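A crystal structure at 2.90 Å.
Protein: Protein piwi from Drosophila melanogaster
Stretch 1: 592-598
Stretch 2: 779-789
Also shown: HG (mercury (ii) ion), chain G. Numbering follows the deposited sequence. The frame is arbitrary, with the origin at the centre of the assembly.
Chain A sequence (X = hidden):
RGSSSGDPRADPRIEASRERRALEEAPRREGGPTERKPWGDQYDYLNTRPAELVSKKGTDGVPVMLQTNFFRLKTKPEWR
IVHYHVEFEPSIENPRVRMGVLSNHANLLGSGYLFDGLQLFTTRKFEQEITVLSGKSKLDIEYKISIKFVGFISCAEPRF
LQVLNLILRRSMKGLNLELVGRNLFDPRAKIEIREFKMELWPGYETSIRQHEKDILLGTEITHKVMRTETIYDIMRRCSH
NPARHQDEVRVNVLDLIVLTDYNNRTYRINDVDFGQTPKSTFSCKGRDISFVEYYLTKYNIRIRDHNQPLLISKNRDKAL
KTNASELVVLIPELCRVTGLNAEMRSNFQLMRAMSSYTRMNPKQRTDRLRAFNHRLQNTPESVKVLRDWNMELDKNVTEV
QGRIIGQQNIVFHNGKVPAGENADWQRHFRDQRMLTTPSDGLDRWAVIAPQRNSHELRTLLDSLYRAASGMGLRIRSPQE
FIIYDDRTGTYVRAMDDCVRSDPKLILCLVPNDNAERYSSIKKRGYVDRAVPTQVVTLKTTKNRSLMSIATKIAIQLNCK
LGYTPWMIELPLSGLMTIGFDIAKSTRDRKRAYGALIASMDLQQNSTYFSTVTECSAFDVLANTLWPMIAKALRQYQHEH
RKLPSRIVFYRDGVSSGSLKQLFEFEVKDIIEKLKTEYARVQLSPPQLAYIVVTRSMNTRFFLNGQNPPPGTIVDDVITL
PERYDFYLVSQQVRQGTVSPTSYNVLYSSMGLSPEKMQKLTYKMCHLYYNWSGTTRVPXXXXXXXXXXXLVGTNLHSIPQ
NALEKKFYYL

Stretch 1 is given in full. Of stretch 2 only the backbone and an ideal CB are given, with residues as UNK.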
ATOM      1  N   ALA A 592      -9.973   1.326  14.343  1.00109.39           N
ATOM      2  CA  ALA A 592      -9.249   0.438  13.449  1.00100.58           C
ATOM      3  C   ALA A 592      -8.970  -0.868  14.172  1.00106.71           C
ATOM      4  O   ALA A 592      -8.786  -0.893  15.392  1.00109.28           O
ATOM      5  CB  ALA A 592      -7.938   1.071  12.960  1.00106.91           C
ATOM      6  N   TYR A 593      -8.947  -1.956  13.410  1.00 98.58           N
ATOM      7  CA  TYR A 593      -8.725  -3.289  13.954  1.00 83.34           C
ATOM      8  C   TYR A 593      -7.375  -3.817  13.495  1.00 76.75           C
ATOM      9  O   TYR A 593      -7.057  -3.769  12.302  1.00 75.86           O
ATOM     10  CB  TYR A 593      -9.844  -4.243  13.534  1.00 78.04           C
ATOM     11  CG  TYR A 593     -11.185  -3.883  14.122  1.00 79.10           C
ATOM     12  CD1 TYR A 593     -11.517  -4.254  15.419  1.00 77.87           C
ATOM     13  CD2 TYR A 593     -12.117  -3.164  13.388  1.00 76.17           C
ATOM     14  CE1 TYR A 593     -12.742  -3.925  15.964  1.00 85.71           C
ATOM     15  CE2 TYR A 593     -13.344  -2.830  13.924  1.00 79.38           C
ATOM     16  CZ  TYR A 593     -13.652  -3.213  15.213  1.00 83.82           C
ATOM     17  OH  TYR A 593     -14.871  -2.885  15.759  1.00 88.11           O
ATOM     18  N   GLY A 594      -6.586  -4.305  14.449  1.00 73.29           N
ATOM     19  CA  GLY A 594      -5.311  -4.930  14.170  1.00 71.71           C
ATOM     20  C   GLY A 594      -5.364  -6.428  14.371  1.00 82.24           C
ATOM     21  O   GLY A 594      -5.768  -6.913  15.436  1.00 75.45           O
ATOM     22  N   ALA A 595      -4.969  -7.166  13.336  1.00 77.30           N
ATOM     23  CA  ALA A 595      -4.985  -8.621  13.333  1.00 68.29           C
ATOM     24  C   ALA A 595      -3.561  -9.154  13.287  1.00 69.32           C
ATOM     25  O   ALA A 595      -2.717  -8.648  12.531  1.00 69.28           O
ATOM     26  CB  ALA A 595      -5.785  -9.157  12.145  1.00 69.39           C
ATOM     27  N   LEU A 596      -3.313 -10.184  14.098  1.00 71.83           N
ATOM     28  CA  LEU A 596      -2.000 -10.795  14.251  1.00 78.73           C
ATOM     29  C   LEU A 596      -2.121 -12.305  14.096  1.00 72.11           C
ATOM     30  O   LEU A 596      -2.930 -12.945  14.780  1.00 68.08           O
ATOM     31  CB  LEU A 596      -1.385 -10.452  15.612  1.00 67.83           C
ATOM     32  CG  LEU A 596       0.040 -10.953  15.845  1.00 64.41           C
ATOM     33  CD1 LEU A 596       0.957  -9.793  16.203  1.00 75.93           C
ATOM     34  CD2 LEU A 596       0.077 -12.023  16.926  1.00 68.96           C
ATOM     35  N   ILE A 597      -1.311 -12.862  13.198  1.00 61.26           N
ATOM     36  CA  ILE A 597      -1.268 -14.288  12.910  1.00 63.39           C
ATOM     37  C   ILE A 597       0.123 -14.795  13.259  1.00 68.96           C
ATOM     38  O   ILE A 597       1.115 -14.093  13.043  1.00 68.61           O
ATOM     39  CB  ILE A 597      -1.593 -14.580  11.431  1.00 67.51           C
ATOM     40  CG1 ILE A 597      -2.725 -13.674  10.937  1.00 69.88           C
ATOM     41  CG2 ILE A 597      -1.940 -16.050  11.236  1.00 62.90           C
ATOM     42  CD1 ILE A 597      -4.037 -13.849  11.666  1.00 68.14           C
ATOM     43  N   ALA A 598       0.199 -16.013  13.790  1.00 64.81           N
ATOM     44  CA  ALA A 598       1.464 -16.554  14.277  1.00 61.88           C
ATOM     45  C   ALA A 598       1.529 -18.047  14.000  1.00 66.38           C
ATOM     46  O   ALA A 598       0.644 -18.795  14.420  1.00 72.55           O
ATOM     47  CB  ALA A 598       1.629 -16.280  15.772  1.00 67.31           C
ATOM     48  N   UNK A 779       2.368 -15.381   3.706  1.00 71.21           N
ATOM     49  CA  UNK A 779       1.051 -15.950   3.980  1.00 71.62           C
ATOM     50  C   UNK A 779       0.442 -15.388   5.257  1.00 70.72           C
ATOM     51  O   UNK A 779      -0.751 -15.065   5.291  1.00 63.96           O
ATOM     52  CB  UNK A 779       1.146 -17.474   4.079  1.00 71.62           C
ATOM     53  N   UNK A 780       1.240 -15.274   6.321  1.00 67.09           N
ATOM     54  CA  UNK A 780       0.719 -14.744   7.578  1.00 66.05           C
ATOM     55  C   UNK A 780       0.227 -13.313   7.404  1.00 63.92           C
ATOM     56  O   UNK A 780      -0.765 -12.910   8.021  1.00 62.80           O
ATOM     57  CB  UNK A 780       1.791 -14.803   8.668  1.00 66.05           C
ATOM     58  N   UNK A 781       0.886 -12.532   6.543  1.00 70.13           N
ATOM     59  CA  UNK A 781       0.456 -11.155   6.317  1.00 67.30           C
ATOM     60  C   UNK A 781      -0.886 -11.105   5.595  1.00 69.87           C
ATOM     61  O   UNK A 781      -1.755 -10.291   5.935  1.00 66.45           O
ATOM     62  CB  UNK A 781       1.512 -10.394   5.513  1.00 67.30           C
ATOM     63  N   UNK A 782      -1.076 -11.970   4.594  1.00 66.36           N
ATOM     64  CA  UNK A 782      -2.359 -12.031   3.902  1.00 58.95           C
ATOM     65  C   UNK A 782      -3.459 -12.530   4.834  1.00 65.01           C
ATOM     66  O   UNK A 782      -4.602 -12.064   4.764  1.00 64.14           O
ATOM     67  CB  UNK A 782      -2.259 -12.935   2.672  1.00 58.95           C
ATOM     68  N   UNK A 783      -3.127 -13.474   5.721  1.00 66.32           N
ATOM     69  CA  UNK A 783      -4.080 -13.914   6.736  1.00 63.16           C
ATOM     70  C   UNK A 783      -4.484 -12.762   7.645  1.00 62.03           C
ATOM     71  O   UNK A 783      -5.669 -12.597   7.964  1.00 67.45           O
ATOM     72  CB  UNK A 783      -3.487 -15.055   7.566  1.00 63.16           C
ATOM     73  N   UNK A 784      -3.508 -11.962   8.082  1.00 61.99           N
ATOM     74  CA  UNK A 784      -3.812 -10.822   8.938  1.00 65.37           C
ATOM     75  C   UNK A 784      -4.695  -9.814   8.217  1.00 65.65           C
ATOM     76  O   UNK A 784      -5.644  -9.284   8.805  1.00 67.31           O
ATOM     77  CB  UNK A 784      -2.521 -10.149   9.408  1.00 65.37           C
ATOM     78  N   UNK A 785      -4.401  -9.539   6.943  1.00 68.68           N
ATOM     79  CA  UNK A 785      -5.245  -8.613   6.192  1.00 72.19           C
ATOM     80  C   UNK A 785      -6.658  -9.159   6.046  1.00 70.81           C
ATOM     81  O   UNK A 785      -7.636  -8.421   6.211  1.00 77.64           O
ATOM     82  CB  UNK A 785      -4.642  -8.338   4.813  1.00 72.19           C
ATOM     83  N   UNK A 786      -6.786 -10.455   5.746  1.00 69.22           N
ATOM     84  CA  UNK A 786      -8.103 -11.071   5.616  1.00 68.10           C
ATOM     85  C   UNK A 786      -8.898 -10.943   6.910  1.00 69.54           C
ATOM     86  O   UNK A 786     -10.063 -10.523   6.901  1.00 76.15           O
ATOM     87  CB  UNK A 786      -7.966 -12.544   5.226  1.00 68.10           C
ATOM     88  N   UNK A 787      -8.278 -11.291   8.040  1.00 66.43           N
ATOM     89  CA  UNK A 787      -8.988 -11.258   9.314  1.00 68.72           C
ATOM     90  C   UNK A 787      -9.354  -9.832   9.711  1.00 73.47           C
ATOM     91  O   UNK A 787     -10.479  -9.576  10.165  1.00 75.88           O
ATOM     92  CB  UNK A 787      -8.139 -11.905  10.410  1.00 68.72           C
ATOM     93  N   UNK A 788      -8.426  -8.886   9.538  1.00 75.09           N
ATOM     94  CA  UNK A 788      -8.715  -7.501   9.893  1.00 73.70           C
ATOM     95  C   UNK A 788      -9.826  -6.928   9.024  1.00 80.73           C
ATOM     96  O   UNK A 788     -10.708  -6.217   9.520  1.00 86.62           O
ATOM     97  CB  UNK A 788      -7.454  -6.645   9.764  1.00 73.70           C
ATOM     98  N   UNK A 789      -9.803  -7.226   7.720  1.00 70.41           N
ATOM     99  CA  UNK A 789     -10.857  -6.751   6.832  1.00 69.69           C
ATOM    100  C   UNK A 789     -12.201  -7.365   7.201  1.00 71.71           C
ATOM    101  O   UNK A 789     -13.228  -6.676   7.191  1.00 76.76           O
ATOM    102  CB  UNK A 789     -10.513  -7.072   5.376  1.00 69.69           C
TER
HETATM  103 HG    HG G 905      -0.162  -8.085   4.350  0.72 71.72          HG

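Stretch 2 is a regular helix packed across one face of the strand 592-598, their axes 7.1 Å apart at closest and their directions 144° apart. That face offers Tyr-593, Ala-595 and Ile-597, with no charge, so apolar residues are expected wherever the helix turns toward it.

Position 779 has nothing of the strand within reach of its ideal CB, so the strand sets no preference; it is Ala-779. At position 780 the CB points toward the strand, 4.4 Å from Ile-597 CB. Valine, isoleucine, leucine or alanine would suit. The residue is Val-780, in the m rotamer, and its CB makes this apolar contact.

Positions 781 and 782 point away and leave the choice open, although the mercury ion near 781 favours a soft sulfur ligand, cysteine above all, with methionine or the borderline donor histidine also conceivable. Cys-781 binds HG through SG at 2.8 Å, while Gln-782 bends at chi2 (p) and does not touch the strand.

At position 783 the ideal CB lies 3.7 Å from Ile-597 CG1 and points toward the strand. An apolar or aromatic residue fits, and a long one could lead its end elsewhere. Tyr-783 does so: its CB packs on Ile-597 CG1, its ring lies obliquely to Ile-597 CG2, and its hydroxyl is hydrogen-bonded elsewhere in the structure.

Position 784 is the tightest. Its CA is 5.1 Å from Ala-595 CA, and its ideal CB, directed sideways, is 3.5 Å from Ala-595 O and 3.8 Å from Ile-597 CG1. Small residues, alanine, glycine or serine, suit such close backbones. Ala-784 is found, and its own carbonyl O comes within 3.3 Å of Ala-595 CB.

Positions 785 and 786 are beyond the strand's reach, so polar or charged residues are possible; both are lysines, Lys-785 and Lys-786, whose NZ atoms are hydrogen-bonded elsewhere in the structure.

Position 787 turns toward the strand again, its ideal CB 4.0 Å from Ala-595 CB and 4.7 Å from Ile-597 CD1. Leucine, methionine or isoleucine could exploit both. Leu-787 keeps the CB contact and places CD2 4.0 Å from Ile-597 CD1.

At position 788 the ideal CB points toward the strand, 3.8 Å from Ala-595 CB and 3.9 Å from Tyr-593 O, again favouring a small residue. Ala-788 fits, its methyl resting against that of Ala-595.

Position 789 points away, so a polar residue is plausible. Thr-789 donates from OG1 to Lys-785 O at 2.9 Å. No hydrogen bond joins helix and strand; the contact is one of apolar packing.

Stretch 2 (779-789) AVCQYAKKLAT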
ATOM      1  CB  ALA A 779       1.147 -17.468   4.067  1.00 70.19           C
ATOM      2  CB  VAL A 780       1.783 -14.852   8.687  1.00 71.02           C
ATOM      3  CG1 VAL A 780       2.027 -16.310   9.048  1.00 69.42           C
ATOM      4  CG2 VAL A 780       3.080 -14.193   8.244  1.00 64.08           C
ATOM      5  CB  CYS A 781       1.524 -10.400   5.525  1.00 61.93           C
ATOM      6  SG  CYS A 781       1.859  -8.718   6.097  1.00 71.15           S
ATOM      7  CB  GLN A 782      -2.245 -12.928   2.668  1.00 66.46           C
ATOM      8  CG  GLN A 782      -3.490 -12.954   1.796  1.00 74.99           C
ATOM      9  CD  GLN A 782      -3.576 -11.769   0.854  1.00 81.98           C
ATOM     10  OE1 GLN A 782      -2.563 -11.290   0.344  1.00 82.85           O
ATOM     11  NE2 GLN A 782      -4.792 -11.289   0.617  1.00 81.81           N
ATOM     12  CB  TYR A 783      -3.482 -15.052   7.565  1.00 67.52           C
ATOM     13  CG  TYR A 783      -3.410 -16.393   6.863  1.00 67.34           C
ATOM     14  CD1 TYR A 783      -4.498 -16.892   6.158  1.00 64.86           C
ATOM     15  CD2 TYR A 783      -2.254 -17.163   6.915  1.00 64.64           C
ATOM     16  CE1 TYR A 783      -4.434 -18.116   5.524  1.00 64.77           C
ATOM     17  CE2 TYR A 783      -2.181 -18.387   6.281  1.00 63.51           C
ATOM     18  CZ  TYR A 783      -3.272 -18.858   5.587  1.00 66.00           C
ATOM     19  OH  TYR A 783      -3.200 -20.077   4.956  1.00 67.87           O
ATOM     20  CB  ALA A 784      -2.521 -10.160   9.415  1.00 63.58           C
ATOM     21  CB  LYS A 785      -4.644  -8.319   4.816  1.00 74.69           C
ATOM     22  CG  LYS A 785      -5.228  -7.066   4.166  1.00 83.98           C
ATOM     23  CD  LYS A 785      -4.915  -6.970   2.678  1.00 97.05           C
ATOM     24  CE  LYS A 785      -5.962  -7.690   1.841  1.00 93.66           C
ATOM     25  NZ  LYS A 785      -5.781  -7.416   0.386  1.00 93.96           N
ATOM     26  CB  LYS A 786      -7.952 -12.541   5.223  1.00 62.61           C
ATOM     27  CG  LYS A 786      -9.260 -13.255   4.907  1.00 63.58           C
ATOM     28  CD  LYS A 786      -9.693 -13.008   3.469  1.00 73.32           C
ATOM     29  CE  LYS A 786     -11.023 -13.682   3.162  1.00 72.12           C
ATOM     30  NZ  LYS A 786     -12.157 -12.999   3.843  1.00 81.18           N
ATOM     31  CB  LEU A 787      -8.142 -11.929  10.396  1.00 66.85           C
ATOM     32  CG  LEU A 787      -8.675 -11.964  11.831  1.00 64.31           C
ATOM     33  CD1 LEU A 787     -10.096 -12.504  11.892  1.00 66.34           C
ATOM     34  CD2 LEU A 787      -7.752 -12.799  12.706  1.00 62.26           C
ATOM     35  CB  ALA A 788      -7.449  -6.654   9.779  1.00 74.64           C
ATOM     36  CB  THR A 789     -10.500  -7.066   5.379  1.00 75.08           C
ATOM     37  OG1 THR A 789      -9.293  -6.383   5.021  1.00 75.45           O
ATOM     38  CG2 THR A 789     -11.618  -6.627   4.444  1.00 66.09           C
TER
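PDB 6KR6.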